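Local coordinates for protein enoyl-CoA hydratase/carnithine racemase (Magnetospirillum magneticum, PDB 4NEK) that probably isomerises enoyl-CoA thioesters, shifting the double bond between the delta-3 and delta-2 positions, at residues Val95-Arg99 and Leu182-Ala186; Thr122-Met126 and Gly159-Val164; Ala234-Ala238 and Pro248-Lys252. All coordinates share one frame; numbering follows the deposited sequence.

Interaction 1: Val95-Arg99 and Leu182-Ala186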
loop_
_atom_site.group_PDB
_atom_site.type_symbol
_atom_site.label_atom_id
_atom_site.label_comp_id
_atom_site.label_asym_id
_atom_site.label_seq_id
_atom_site.Cartn_x
_atom_site.Cartn_y
_atom_site.Cartn_z
ATOM N N VAL C 95 -11.240 -9.617 21.644
ATOM C CA VAL C 95 -10.558 -8.445 21.132
ATOM C C VAL C 95 -9.263 -8.308 21.892
ATOM O O VAL C 95 -9.244 -8.551 23.088
ATOM C CB VAL C 95 -11.398 -7.193 21.423
ATOM C CG1 VAL C 95 -10.669 -5.921 20.960
ATOM C CG2 VAL C 95 -12.759 -7.308 20.755
ATOM N N ALA C 96 -8.189 -7.969 21.213
ATOM C CA ALA C 96 -6.920 -7.776 21.886
ATOM C C ALA C 96 -6.325 -6.427 21.575
ATOM O O ALA C 96 -6.540 -5.902 20.509
ATOM C CB ALA C 96 -5.959 -8.838 21.456
ATOM N N ALA C 97 -5.591 -5.875 22.532
ATOM C CA ALA C 97 -4.894 -4.640 22.322
ATOM C C ALA C 97 -3.467 -4.908 22.657
ATOM O O ALA C 97 -3.156 -5.225 23.798
ATOM C CB ALA C 97 -5.453 -3.566 23.241
ATOM N N VAL C 98 -2.580 -4.782 21.672
ATOM C CA VAL C 98 -1.192 -5.097 21.857
ATOM C C VAL C 98 -0.300 -3.898 21.735
ATOM O O VAL C 98 -0.651 -2.932 21.092
ATOM C CB VAL C 98 -0.744 -6.159 20.856
ATOM C CG1 VAL C 98 -1.684 -7.346 20.902
ATOM C CG2 VAL C 98 -0.778 -5.661 19.439
ATOM N N ARG C 99 0.881 -3.988 22.317
ATOM C CA ARG C 99 1.899 -2.939 22.247
ATOM C C ARG C 99 3.212 -3.487 22.681
ATOM O O ARG C 99 3.266 -4.560 23.251
ATOM C CB ARG C 99 1.539 -1.767 23.164
ATOM C CG ARG C 99 1.660 -2.128 24.632
ATOM C CD ARG C 99 0.704 -1.338 25.494
ATOM N NE ARG C 99 0.993 0.070 25.376
ATOM C CZ ARG C 99 0.188 1.036 25.775
ATOM N NH1 ARG C 99 -0.971 0.788 26.380
ATOM N NH2 ARG C 99 0.554 2.282 25.568
ATOM N N LEU C 182 -5.119 3.438 22.993
ATOM C CA LEU C 182 -5.217 2.073 22.544
ATOM C C LEU C 182 -6.283 1.298 23.299
ATOM O O LEU C 182 -7.159 0.674 22.685
ATOM C CB LEU C 182 -3.858 1.412 22.654
ATOM C CG LEU C 182 -3.835 -0.099 22.443
ATOM C CD1 LEU C 182 -4.128 -0.467 21.005
ATOM C CD2 LEU C 182 -2.472 -0.670 22.835
ATOM N N GLU C 183 -6.229 1.346 24.620
ATOM C CA GLU C 183 -7.155 0.582 25.452
ATOM C C GLU C 183 -8.585 1.073 25.304
ATOM O O GLU C 183 -9.529 0.271 25.201
ATOM C CB GLU C 183 -6.732 0.609 26.907
ATOM C CG GLU C 183 -5.435 -0.153 27.166
ATOM C CD GLU C 183 -5.125 -0.441 28.655
ATOM O OE1 GLU C 183 -6.032 -0.238 29.509
ATOM O OE2 GLU C 183 -3.980 -0.902 28.981
ATOM N N GLU C 184 -8.742 2.385 25.204
ATOM C CA GLU C 184 -10.062 2.956 25.008
ATOM C C GLU C 184 -10.679 2.493 23.706
ATOM O O GLU C 184 -11.854 2.191 23.612
ATOM C CB GLU C 184 -9.920 4.441 24.893
ATOM C CG GLU C 184 -11.175 5.158 25.310
ATOM C CD GLU C 184 -11.049 6.696 25.358
ATOM O OE1 GLU C 184 -9.914 7.238 25.223
ATOM O OE2 GLU C 184 -12.098 7.369 25.570
ATOM N N THR C 185 -9.861 2.478 22.666
ATOM C CA THR C 185 -10.340 2.120 21.345
ATOM C C THR C 185 -10.686 0.638 21.287
ATOM O O THR C 185 -11.674 0.253 20.681
ATOM C CB THR C 185 -9.253 2.406 20.314
ATOM O OG1 THR C 185 -8.907 3.780 20.395
ATOM C CG2 THR C 185 -9.729 2.138 18.930
ATOM N N ALA C 186 -9.826 -0.200 21.865
ATOM C CA ALA C 186 -10.105 -1.596 21.888
ATOM C C ALA C 186 -11.362 -1.856 22.702
ATOM O O ALA C 186 -12.171 -2.714 22.339
ATOM C CB ALA C 186 -8.937 -2.366 22.448
HETATM O O HOH W 1 -2.116 -1.648 27.329
#
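Helix 179-194 packs on one face of the mixed sheet through Leu182 and Ala186, which meet Ala97 on strand 94-98. The segment axes come within 8.4 Å and run nearly antiparallel, 168° between their directions, a close approach consistent with the small residues at the interface: Ala97 CB lies 3.8 Å from Ala186 CB and 3.9 Å from Leu182 CG, so a single methyl fits against two residues one helical turn apart. On one side of it Val95 extends the apolar strip, its CG1 lying 4.2 Å from Ala186 CB. Parallel strands covered by helices form the layered core of the crotonase fold, and here the strand has Phe51 and Ile53 of strand 50-54 and Leu115 and Tyr117 of strand 115-118 as backbone partners. With CG anti to its backbone N (chi1 170°), Leu182 carries CD2 to the end of the strand, 3.4 Å from Val98 O and across one face of the Arg99 guanidinium, 4.1 Å from NH1. An alanine in place of Leu182 would probably open a gap beside Ala97 and leave that guanidinium face without its apolar cover. Arg99 NH1 and Glu183 OE2 stand 4.3 Å apart, beyond a salt bridge; water 1, lying in the guanidinium plane, joins them by accepting from NH1 and donating to OE2. Glu183 OE2 also forms a salt bridge with Arg17.

Interaction 2: Thr122-Met126 and Gly159-Val164; sequences TRFHM and GEPFGV
Phe124 and Phe162 face each other across a single antiparallel bridge, a hydrogen-bonded pair in which Phe124 N to Phe162 O (2.8 Å) and Phe162 N to Phe124 O (2.9 Å) fix the register. Their ring planes are nearly parallel, 12° apart, but slid so far that they barely overlap, with centroids 5.3 Å apart. What lies over the Phe162 face is instead Phe124 CB, a CH-pi contact 3.5 Å from the ring centroid. The chi1 of 60° at Phe162, which sets CG between backbone N and carbonyl carbon, turns the ring beneath that methylene; selenomethionine Met126 reaches the ring edge with CE. His125 lies alongside Pro161, whose CB sits over the imidazole face, 4.0 Å from its centroid. The same imidazole donates from NE2 to Gly159 O at 2.8 Å; the acceptor is close to the ring plane, although the donor stands above the carbonyl plane. Pro161 CB also lies over one face of the Arg123 guanidinium. Strand 123-125 pairs in parallel with strand 101-103 through Arg123 and His125, while its bridge to Phe162 ties in the loop joining helix 149-156 to helix 164-169, with Met155 of the former touching both Met126 and Phe162.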
loop_
_atom_site.group_PDB
_atom_site.type_symbol
_atom_site.label_atom_id
_atom_site.label_comp_id
_atom_site.label_asym_id
_atom_site.label_seq_id
_atom_site.Cartn_x
_atom_site.Cartn_y
_atom_site.Cartn_z
ATOM N N THR C 122 4.750 -1.521 18.348
ATOM C CA THR C 122 4.669 -2.960 18.590
ATOM C C THR C 122 5.658 -3.762 17.747
ATOM O O THR C 122 5.845 -3.510 16.549
ATOM C CB THR C 122 3.276 -3.483 18.306
ATOM O OG1 THR C 122 2.320 -2.669 18.996
ATOM C CG2 THR C 122 3.122 -4.888 18.748
ATOM N N ARG C 123 6.301 -4.715 18.393
ATOM C CA ARG C 123 7.299 -5.569 17.752
ATOM C C ARG C 123 6.823 -7.032 17.819
ATOM O O ARG C 123 6.627 -7.570 18.899
ATOM C CB ARG C 123 8.590 -5.390 18.467
ATOM C CG ARG C 123 9.792 -5.992 17.808
ATOM C CD ARG C 123 11.035 -5.714 18.658
ATOM N NE ARG C 123 12.100 -6.590 18.218
ATOM C CZ ARG C 123 12.373 -7.803 18.708
ATOM N NH1 ARG C 123 11.667 -8.306 19.699
ATOM N NH2 ARG C 123 13.367 -8.524 18.182
ATOM N N PHE C 124 6.560 -7.621 16.663
ATOM C CA PHE C 124 6.035 -8.976 16.595
ATOM C C PHE C 124 7.185 -9.913 16.302
ATOM O O PHE C 124 8.088 -9.565 15.536
ATOM C CB PHE C 124 5.021 -9.101 15.477
ATOM C CG PHE C 124 3.851 -8.180 15.617
ATOM C CD1 PHE C 124 3.918 -6.899 15.109
ATOM C CD2 PHE C 124 2.700 -8.589 16.282
ATOM C CE1 PHE C 124 2.846 -6.030 15.264
ATOM C CE2 PHE C 124 1.636 -7.746 16.435
ATOM C CZ PHE C 124 1.699 -6.463 15.919
ATOM N N HIS C 125 7.192 -11.100 16.905
ATOM C CA HIS C 125 8.326 -12.011 16.692
ATOM C C HIS C 125 7.951 -13.425 17.011
ATOM O O HIS C 125 7.355 -13.669 18.030
ATOM C CB HIS C 125 9.487 -11.571 17.577
ATOM C CG HIS C 125 10.808 -12.102 17.154
ATOM N ND1 HIS C 125 11.950 -11.913 17.901
ATOM C CD2 HIS C 125 11.177 -12.835 16.077
ATOM C CE1 HIS C 125 12.965 -12.511 17.308
ATOM N NE2 HIS C 125 12.527 -13.063 16.189
HETATM N N MSE C 126 8.299 -14.334 16.108
HETATM C CA MSE C 126 8.133 -15.763 16.314
HETATM C C MSE C 126 9.466 -16.473 16.167
HETATM O O MSE C 126 9.698 -17.141 15.173
HETATM C CB MSE C 126 7.153 -16.262 15.279
HETATM C CG MSE C 126 5.781 -15.727 15.664
HETATM SE SE MSE C 126 4.514 -15.938 14.151
HETATM C CE MSE C 126 3.384 -14.331 14.327
ATOM N N GLY C 159 12.977 -16.541 11.140
ATOM C CA GLY C 159 12.807 -16.151 12.533
ATOM C C GLY C 159 12.989 -14.653 12.767
ATOM O O GLY C 159 13.495 -14.246 13.791
ATOM N N GLU C 160 12.563 -13.853 11.816
ATOM C CA GLU C 160 12.755 -12.425 11.883
ATOM C C GLU C 160 11.567 -11.673 12.454
ATOM O O GLU C 160 10.415 -11.976 12.145
ATOM C CB GLU C 160 13.056 -11.874 10.509
ATOM C CG GLU C 160 14.479 -12.176 10.082
ATOM C CD GLU C 160 14.792 -11.693 8.663
ATOM O OE1 GLU C 160 13.855 -11.174 7.981
ATOM O OE2 GLU C 160 15.966 -11.856 8.240
ATOM N N PRO C 161 11.839 -10.670 13.296
ATOM C CA PRO C 161 10.769 -9.887 13.865
ATOM C C PRO C 161 10.187 -8.978 12.824
ATOM O O PRO C 161 10.826 -8.723 11.821
ATOM C CB PRO C 161 11.466 -9.074 14.948
ATOM C CG PRO C 161 12.855 -8.985 14.545
ATOM C CD PRO C 161 13.141 -10.285 13.844
ATOM N N PHE C 162 8.961 -8.526 13.028
ATOM C CA PHE C 162 8.332 -7.631 12.080
ATOM C C PHE C 162 7.462 -6.670 12.840
ATOM O O PHE C 162 7.295 -6.828 14.047
ATOM C CB PHE C 162 7.531 -8.408 11.020
ATOM C CG PHE C 162 6.426 -9.259 11.576
ATOM C CD1 PHE C 162 6.697 -10.548 12.059
ATOM C CD2 PHE C 162 5.138 -8.781 11.635
ATOM C CE1 PHE C 162 5.674 -11.346 12.587
ATOM C CE2 PHE C 162 4.114 -9.556 12.168
ATOM C CZ PHE C 162 4.386 -10.844 12.637
ATOM N N GLY C 163 6.960 -5.668 12.103
ATOM C CA GLY C 163 6.329 -4.504 12.666
ATOM C C GLY C 163 4.904 -4.381 12.218
ATOM O O GLY C 163 4.373 -5.267 11.539
ATOM N N VAL C 164 4.301 -3.267 12.609
ATOM C CA VAL C 164 2.907 -3.002 12.345
ATOM C C VAL C 164 2.590 -2.864 10.859
ATOM O O VAL C 164 1.453 -3.158 10.453
ATOM C CB VAL C 164 2.418 -1.757 13.113
ATOM C CG1 VAL C 164 2.459 -2.023 14.613
ATOM C CG2 VAL C 164 3.256 -0.508 12.771
HETATM O O HOH W 2 6.352 -1.964 14.440
HETATM O O HOH W 3 9.157 -13.971 13.502
#

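Interaction 3: Ala234-Ala238 and Pro248-Lys252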
loop_
_atom_site.group_PDB
_atom_site.type_symbol
_atom_site.label_atom_id
_atom_site.label_comp_id
_atom_site.label_asym_id
_atom_site.label_seq_id
_atom_site.Cartn_x
_atom_site.Cartn_y
_atom_site.Cartn_z
ATOM N N ALA C 234 -34.149 -11.532 17.808
ATOM C CA ALA C 234 -33.188 -10.512 17.376
ATOM C C ALA C 234 -33.603 -9.818 16.064
ATOM O O ALA C 234 -33.604 -8.583 15.969
ATOM C CB ALA C 234 -31.814 -11.128 17.217
ATOM N N LEU C 235 -33.977 -10.611 15.069
ATOM C CA LEU C 235 -34.558 -10.047 13.841
ATOM C C LEU C 235 -35.779 -9.187 14.155
ATOM O O LEU C 235 -35.963 -8.094 13.621
ATOM C CB LEU C 235 -34.967 -11.179 12.878
ATOM C CG LEU C 235 -35.737 -10.780 11.632
ATOM C CD1 LEU C 235 -35.013 -9.698 10.838
ATOM C CD2 LEU C 235 -35.949 -11.990 10.736
ATOM N N ASN C 236 -36.621 -9.704 15.035
ATOM C CA ASN C 236 -37.846 -9.034 15.339
ATOM C C ASN C 236 -37.581 -7.656 15.919
ATOM O O ASN C 236 -38.150 -6.670 15.474
ATOM C CB ASN C 236 -38.668 -9.883 16.297
ATOM C CG ASN C 236 -40.079 -9.385 16.381
ATOM O OD1 ASN C 236 -40.774 -9.313 15.362
ATOM N ND2 ASN C 236 -40.484 -8.942 17.561
ATOM N N GLU C 237 -36.679 -7.604 16.891
ATOM C CA GLU C 237 -36.244 -6.358 17.530
ATOM C C GLU C 237 -35.565 -5.395 16.575
ATOM O O GLU C 237 -35.762 -4.197 16.667
ATOM C CB GLU C 237 -35.302 -6.679 18.689
ATOM C CG GLU C 237 -34.604 -5.490 19.343
ATOM C CD GLU C 237 -35.542 -4.388 19.864
ATOM O OE1 GLU C 237 -36.785 -4.602 19.971
ATOM O OE2 GLU C 237 -35.019 -3.286 20.163
ATOM N N ALA C 238 -34.794 -5.913 15.639
ATOM C CA ALA C 238 -34.142 -5.058 14.636
ATOM C C ALA C 238 -35.151 -4.343 13.749
ATOM O O ALA C 238 -35.054 -3.145 13.510
ATOM C CB ALA C 238 -33.197 -5.894 13.764
ATOM N N PRO C 248 -31.917 -0.152 18.267
ATOM C CA PRO C 248 -32.348 -1.439 18.820
ATOM C C PRO C 248 -31.688 -1.684 20.154
ATOM O O PRO C 248 -30.611 -1.195 20.393
ATOM C CB PRO C 248 -31.865 -2.453 17.786
ATOM C CG PRO C 248 -30.719 -1.783 17.101
ATOM C CD PRO C 248 -30.975 -0.306 17.142
ATOM N N ASP C 249 -32.348 -2.421 21.020
ATOM C CA ASP C 249 -31.723 -2.877 22.232
ATOM C C ASP C 249 -31.759 -4.390 22.143
ATOM O O ASP C 249 -32.824 -5.006 22.242
ATOM C CB ASP C 249 -32.466 -2.365 23.471
ATOM C CG ASP C 249 -32.130 -3.169 24.747
ATOM O OD1 ASP C 249 -30.944 -3.375 25.043
ATOM O OD2 ASP C 249 -33.061 -3.612 25.451
ATOM N N PHE C 250 -30.586 -4.989 21.975
ATOM C CA PHE C 250 -30.497 -6.431 21.844
ATOM C C PHE C 250 -30.228 -7.185 23.137
ATOM O O PHE C 250 -29.998 -8.376 23.097
ATOM C CB PHE C 250 -29.427 -6.786 20.828
ATOM C CG PHE C 250 -29.789 -6.416 19.424
ATOM C CD1 PHE C 250 -30.825 -7.086 18.760
ATOM C CD2 PHE C 250 -29.084 -5.437 18.757
ATOM C CE1 PHE C 250 -31.140 -6.756 17.459
ATOM C CE2 PHE C 250 -29.388 -5.104 17.444
ATOM C CZ PHE C 250 -30.425 -5.761 16.799
ATOM N N SER C 251 -30.275 -6.503 24.276
ATOM C CA SER C 251 -30.125 -7.171 25.596
ATOM C C SER C 251 -30.989 -8.414 25.906
ATOM O O SER C 251 -30.652 -9.173 26.795
ATOM C CB SER C 251 -30.374 -6.157 26.722
ATOM O OG SER C 251 -29.572 -5.006 26.596
ATOM N N LYS C 252 -32.106 -8.629 25.224
ATOM C CA LYS C 252 -32.996 -9.730 25.602
ATOM C C LYS C 252 -33.388 -10.596 24.400
ATOM O O LYS C 252 -32.502 -11.160 23.733
ATOM C CB LYS C 252 -34.194 -9.143 26.372
ATOM C CG LYS C 252 -33.755 -8.028 27.330
ATOM C CD LYS C 252 -34.775 -7.699 28.411
ATOM C CE LYS C 252 -34.122 -6.987 29.597
ATOM N NZ LYS C 252 -34.408 -7.695 30.881
#
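Glu237 reaches from helix 233-243 to the C-terminal tail and accepts from Asp249 N at OE2, 2.9 Å away and nearly straight, with an N-H...O angle of 169°. Its CG stands anti to the backbone N (chi1 172°), carrying the chain out from the helix, and the bend at chi2 (56°) then swings the carboxylate to the peptide between Pro248 and Asp249. The N-H meets OE2 on its anti side, a little out of the carboxylate plane. Arg246 forms a salt bridge to the same oxygen, so OE2 is gripped by both a backbone donor and a positive charge, which would probably favour the ionised carboxylate. Phe250 enters edge-on: its CE1 is 3.4 Å from Ala234 O, close to the ring plane, and CZ touches Ala238 CB at 4.1 Å. The aromatic rim thus rests against successive turns of one helix side, and Glu237 CG approaches the ring obliquely, 4.1 Å from CE1. Pro197 also packs on Phe250, and Asn130 of the fourth subunit touches both Phe250 and Ala238. Beyond the helix contact, Asp249 OD1 accepts from Ser251 OG at 2.6 Å through its syn lone pair, and from Ser251 N at 3.3 Å from above the carboxylate plane. That backbone bond, made two residues onward, defines an Asx turn, here in a tail folded back on the last helix.

Interactions 1 and 2 belong to the same region of the crotonase fold and interaction 3 lies apart from it. The centres of interactions 1 and 2 are 18 Å apart, and they touch where Arg99 CA comes within 3.3 Å of Thr122 OG1. In sequence, both segments of interaction 2 fall between those of interaction 1, within the long excursion from strand 94-98 to helix 179-194. Interaction 3 follows both, its centre about 27 Å from that of interaction 1 and 42 Å from that of interaction 2. Interaction 2, through the loop before helix 164-169, and interaction 3, through the C-terminal helix and tail, meet different neighbouring subunits of the six-chain assembly, whereas no other chain touches interaction 1.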